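Cysteine protease-like virA (Shigella flexneri, PDB 3EB8) is a secreted virulence effector that supports bacterial entry into epithelial cells and spread within and between cells, and binds alpha-tubulin, although its assignment as a protease is disputed. Local coordinates at residues I254-M266 against P308-K320. Sequence-based numbering, arbitrary orientation.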
loop_
_atom_site.group_PDB
_atom_site.type_symbol
_atom_site.label_atom_id
_atom_site.label_comp_id
_atom_site.label_asym_id
_atom_site.label_seq_id
_atom_site.Cartn_x
_atom_site.Cartn_y
_atom_site.Cartn_z
ATOM N N ILE A 254 4.714 2.520 -17.510
ATOM C CA ILE A 254 5.720 2.325 -16.495
ATOM C C ILE A 254 6.623 1.136 -16.830
ATOM O O ILE A 254 7.849 1.253 -16.764
ATOM C CB ILE A 254 5.080 2.188 -15.112
ATOM C CG1 ILE A 254 4.781 3.592 -14.580
ATOM C CG2 ILE A 254 6.012 1.409 -14.178
ATOM C CD1 ILE A 254 3.848 3.642 -13.437
ATOM N N MET A 255 6.033 0.011 -17.222
ATOM C CA MET A 255 6.846 -1.145 -17.581
ATOM C C MET A 255 7.683 -0.863 -18.820
ATOM O O MET A 255 8.793 -1.383 -18.940
ATOM C CB MET A 255 6.003 -2.409 -17.757
ATOM C CG MET A 255 5.404 -2.912 -16.449
ATOM S SD MET A 255 4.549 -4.498 -16.617
ATOM C CE MET A 255 3.254 -4.084 -17.778
ATOM N N SER A 256 7.173 -0.042 -19.739
ATOM C CA SER A 256 7.956 0.279 -20.941
ATOM C C SER A 256 9.182 1.048 -20.526
ATOM O O SER A 256 10.271 0.794 -21.012
ATOM C CB SER A 256 7.172 1.109 -21.966
ATOM O OG SER A 256 6.034 0.398 -22.419
ATOM N N GLU A 257 9.007 1.993 -19.617
ATOM C CA GLU A 257 10.138 2.762 -19.117
ATOM C C GLU A 257 11.103 1.867 -18.337
ATOM O O GLU A 257 12.314 2.007 -18.447
ATOM C CB GLU A 257 9.650 3.920 -18.247
ATOM C CG GLU A 257 10.620 4.332 -17.155
ATOM C CD GLU A 257 10.177 5.605 -16.433
ATOM O OE1 GLU A 257 10.514 5.770 -15.219
ATOM O OE2 GLU A 257 9.486 6.432 -17.091
ATOM N N ASN A 258 10.568 0.949 -17.542
ATOM C CA ASN A 258 11.427 -0.005 -16.859
ATOM C C ASN A 258 12.279 -0.781 -17.875
ATOM O O ASN A 258 13.497 -0.885 -17.729
ATOM C CB ASN A 258 10.617 -0.973 -15.993
ATOM C CG ASN A 258 11.484 -2.062 -15.393
ATOM O OD1 ASN A 258 11.277 -3.235 -15.659
ATOM N ND2 ASN A 258 12.480 -1.673 -14.601
ATOM N N ILE A 259 11.628 -1.304 -18.908
ATOM C CA ILE A 259 12.323 -2.075 -19.937
ATOM C C ILE A 259 13.393 -1.268 -20.679
ATOM O O ILE A 259 14.496 -1.766 -20.942
ATOM C CB ILE A 259 11.364 -2.589 -20.996
ATOM C CG1 ILE A 259 10.505 -3.721 -20.457
ATOM C CG2 ILE A 259 12.132 -3.060 -22.205
ATOM C CD1 ILE A 259 9.617 -4.303 -21.511
ATOM N N GLU A 260 13.070 -0.030 -21.037
ATOM C CA GLU A 260 14.038 0.819 -21.738
ATOM C C GLU A 260 15.276 1.095 -20.887
ATOM O O GLU A 260 16.405 1.006 -21.364
ATOM C CB GLU A 260 13.423 2.153 -22.145
ATOM C CG GLU A 260 12.923 2.211 -23.583
ATOM C CD GLU A 260 11.480 1.744 -23.732
ATOM O OE1 GLU A 260 11.192 0.569 -23.408
ATOM O OE2 GLU A 260 10.639 2.555 -24.186
ATOM N N ASN A 261 15.062 1.455 -19.627
ATOM C CA ASN A 261 16.172 1.739 -18.744
ATOM C C ASN A 261 17.008 0.481 -18.484
ATOM O O ASN A 261 18.234 0.542 -18.417
ATOM C CB ASN A 261 15.674 2.367 -17.444
ATOM C CG ASN A 261 14.806 3.587 -17.693
ATOM O OD1 ASN A 261 14.905 4.225 -18.737
ATOM N ND2 ASN A 261 13.945 3.916 -16.738
ATOM N N ARG A 262 16.344 -0.660 -18.358
ATOM C CA ARG A 262 17.052 -1.904 -18.152
ATOM C C ARG A 262 17.989 -2.184 -19.347
ATOM O O ARG A 262 19.200 -2.396 -19.182
ATOM C CB ARG A 262 16.059 -3.042 -17.911
ATOM C CG ARG A 262 16.710 -4.396 -17.878
ATOM C CD ARG A 262 16.138 -5.256 -16.787
ATOM N NE ARG A 262 17.035 -6.361 -16.486
ATOM C CZ ARG A 262 16.713 -7.373 -15.697
ATOM N NH1 ARG A 262 15.512 -7.414 -15.133
ATOM N NH2 ARG A 262 17.586 -8.344 -15.480
ATOM N N LEU A 263 17.436 -2.140 -20.552
ATOM C CA LEU A 263 18.233 -2.359 -21.760
ATOM C C LEU A 263 19.358 -1.331 -21.871
ATOM O O LEU A 263 20.481 -1.640 -22.265
ATOM C CB LEU A 263 17.338 -2.246 -22.993
ATOM C CG LEU A 263 17.597 -3.295 -24.068
ATOM C CD1 LEU A 263 19.085 -3.355 -24.540
ATOM C CD2 LEU A 263 17.126 -4.618 -23.505
ATOM N N ASN A 264 19.042 -0.091 -21.534
ATOM C CA ASN A 264 19.993 1.004 -21.678
ATOM C C ASN A 264 21.125 0.936 -20.642
ATOM O O ASN A 264 22.291 1.116 -20.969
ATOM C CB ASN A 264 19.243 2.334 -21.545
ATOM C CG ASN A 264 19.680 3.360 -22.555
ATOM O OD1 ASN A 264 20.215 3.015 -23.606
ATOM N ND2 ASN A 264 19.446 4.635 -22.249
ATOM N N PHE A 265 20.774 0.645 -19.392
ATOM C CA PHE A 265 21.705 0.799 -18.280
ATOM C C PHE A 265 22.250 -0.508 -17.715
ATOM O O PHE A 265 23.404 -0.561 -17.295
ATOM C CB PHE A 265 21.077 1.643 -17.159
ATOM C CG PHE A 265 20.599 3.001 -17.619
ATOM C CD1 PHE A 265 19.284 3.381 -17.441
ATOM C CD2 PHE A 265 21.465 3.880 -18.256
ATOM C CE1 PHE A 265 18.836 4.621 -17.877
ATOM C CE2 PHE A 265 21.028 5.130 -18.699
ATOM C CZ PHE A 265 19.712 5.494 -18.510
ATOM N N MET A 266 21.445 -1.562 -17.697
ATOM C CA MET A 266 21.920 -2.825 -17.132
ATOM C C MET A 266 21.353 -4.058 -17.837
ATOM O O MET A 266 20.624 -4.844 -17.225
ATOM C CB MET A 266 21.627 -2.875 -15.637
ATOM C CG MET A 266 20.238 -2.406 -15.251
ATOM S SD MET A 266 20.106 -1.831 -13.532
ATOM C CE MET A 266 20.764 -3.218 -12.612
ATOM N N PRO A 308 7.167 -3.783 -7.054
ATOM C CA PRO A 308 8.008 -4.327 -8.123
ATOM C C PRO A 308 9.223 -3.443 -8.338
ATOM O O PRO A 308 9.132 -2.238 -8.181
ATOM C CB PRO A 308 7.101 -4.240 -9.360
ATOM C CG PRO A 308 6.073 -3.215 -8.987
ATOM C CD PRO A 308 5.820 -3.472 -7.547
ATOM N N SER A 309 10.346 -4.042 -8.703
ATOM C CA SER A 309 11.548 -3.262 -8.988
ATOM C C SER A 309 11.363 -2.480 -10.296
ATOM O O SER A 309 10.646 -2.929 -11.194
ATOM C CB SER A 309 12.750 -4.184 -9.107
ATOM O OG SER A 309 12.643 -4.928 -10.297
ATOM N N HIS A 310 12.017 -1.325 -10.395
ATOM C CA HIS A 310 11.908 -0.456 -11.559
ATOM C C HIS A 310 13.263 0.184 -11.862
ATOM O O HIS A 310 13.775 0.962 -11.051
ATOM C CB HIS A 310 10.881 0.652 -11.304
ATOM C CG HIS A 310 10.533 1.438 -12.530
ATOM N ND1 HIS A 310 11.006 2.714 -12.770
ATOM C CD2 HIS A 310 9.777 1.115 -13.605
ATOM C CE1 HIS A 310 10.547 3.140 -13.930
ATOM N NE2 HIS A 310 9.796 2.191 -14.456
ATOM N N ILE A 311 13.850 -0.127 -13.016
ATOM C CA ILE A 311 15.137 0.463 -13.346
ATOM C C ILE A 311 14.949 1.905 -13.781
ATOM O O ILE A 311 14.139 2.199 -14.656
ATOM C CB ILE A 311 15.902 -0.318 -14.443
ATOM C CG1 ILE A 311 15.929 -1.813 -14.112
ATOM C CG2 ILE A 311 17.316 0.235 -14.600
ATOM C CD1 ILE A 311 16.371 -2.120 -12.690
ATOM N N THR A 312 15.688 2.804 -13.144
ATOM C CA THR A 312 15.669 4.212 -13.499
ATOM C C THR A 312 17.024 4.561 -14.072
ATOM O O THR A 312 17.905 3.705 -14.169
ATOM C CB THR A 312 15.438 5.108 -12.264
ATOM O OG1 THR A 312 16.586 5.027 -11.402
ATOM C CG2 THR A 312 14.170 4.675 -11.496
ATOM N N CYS A 313 17.195 5.823 -14.442
ATOM C CA CYS A 313 18.469 6.281 -14.989
ATOM C C CYS A 313 19.570 6.356 -13.917
ATOM O O CYS A 313 20.716 6.678 -14.228
ATOM C CB CYS A 313 18.297 7.654 -15.623
ATOM S SG CYS A 313 17.744 8.813 -14.403
ATOM N N ASN A 314 19.224 6.059 -12.667
ATOM C CA ASN A 314 20.205 6.055 -11.574
ATOM C C ASN A 314 20.502 4.672 -10.999
ATOM O O ASN A 314 21.462 4.492 -10.257
ATOM C CB ASN A 314 19.750 6.970 -10.441
ATOM C CG ASN A 314 19.752 8.430 -10.834
ATOM O OD1 ASN A 314 20.325 8.810 -11.860
ATOM N ND2 ASN A 314 19.119 9.264 -10.012
ATOM N N GLY A 315 19.667 3.691 -11.317
ATOM C CA GLY A 315 19.872 2.363 -10.783
ATOM C C GLY A 315 18.583 1.618 -10.521
ATOM O O GLY A 315 17.567 1.870 -11.164
ATOM N N VAL A 316 18.628 0.697 -9.565
ATOM C CA VAL A 316 17.473 -0.135 -9.256
ATOM C C VAL A 316 16.518 0.583 -8.309
ATOM O O VAL A 316 16.802 0.760 -7.114
ATOM C CB VAL A 316 17.904 -1.479 -8.629
ATOM C CG1 VAL A 316 16.708 -2.423 -8.515
ATOM C CG2 VAL A 316 19.012 -2.113 -9.454
ATOM N N GLY A 317 15.378 0.999 -8.855
ATOM C CA GLY A 317 14.351 1.671 -8.078
ATOM C C GLY A 317 13.149 0.775 -7.881
ATOM O O GLY A 317 13.214 -0.427 -8.129
ATOM N N ILE A 318 12.046 1.367 -7.441
ATOM C CA ILE A 318 10.819 0.629 -7.175
ATOM C C ILE A 318 9.610 1.361 -7.749
ATOM O O ILE A 318 9.548 2.586 -7.726
ATOM C CB ILE A 318 10.594 0.431 -5.656
ATOM C CG1 ILE A 318 11.517 -0.651 -5.097
ATOM C CG2 ILE A 318 9.149 0.063 -5.374
ATOM C CD1 ILE A 318 11.682 -0.591 -3.577
ATOM N N ASN A 319 8.658 0.607 -8.285
ATOM C CA ASN A 319 7.365 1.156 -8.647
ATOM C C ASN A 319 6.358 0.731 -7.592
ATOM O O ASN A 319 5.895 -0.410 -7.583
ATOM C CB ASN A 319 6.957 0.667 -10.035
ATOM C CG ASN A 319 5.535 1.082 -10.423
ATOM O OD1 ASN A 319 4.987 2.065 -9.911
ATOM N ND2 ASN A 319 4.936 0.325 -11.340
ATOM N N LYS A 320 6.050 1.639 -6.673
ATOM C CA LYS A 320 5.040 1.364 -5.675
ATOM C C LYS A 320 3.638 1.410 -6.289
ATOM O O LYS A 320 3.207 2.427 -6.829
ATOM C CB LYS A 320 5.144 2.344 -4.521
ATOM C CG LYS A 320 4.175 2.084 -3.389
ATOM C CD LYS A 320 4.387 3.143 -2.342
ATOM C CE LYS A 320 3.456 3.013 -1.177
ATOM N NZ LYS A 320 3.956 3.917 -0.081
#
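His-310 meets the helix with its imidazole edge: NE2 donates to Ile-254 O (3.2 Å), which lies only 3° out of the ring plane. The donor stands above the carbonyl plane, and the N-H...O angle of 146° marks a bent bond. Since Ile-254 O also accepts from Asn-258 N within the helix, two donors grip it. With CG anti to the backbone N (chi1 -170°), the imidazole extends to the helix; Asn-258 CB packs against His-310 CD2 at 3.3 Å. Glu-257, its chain extended, brings Glu-257 OE1 to 2.9 Å from His-310 CE1, at the ring's edge, and the two side chains cross at about a right angle; Ile-353 of strand 348-356 touches both residues.

One turn further on, Asn-261 ND2 donates to Ile-311 O (2.7 Å), a nearly straight bond with the acceptor in the amide plane. These contacts seat the last turns of helix 245-265, part of the tubulin-binding region, across the beta-hairpin of strands 300-312 and 315-327. The axes of helix 254-265 and strand 308-312 approach to 6.7 Å. At the hairpin tip, Thr-312 OG1 accepts from Asn-314 N in an ST turn and also bonds Ser-355 OG.

Beyond the helix end, Met-266 SD touches Ile-311 CG2 at 3.6 Å; a bend at chi3 brings its CE to Val-316 CG2. Phe-265 CE1 lies 3.8 Å from Cys-313 CB, while its ring runs nearly parallel to that of Phe-103.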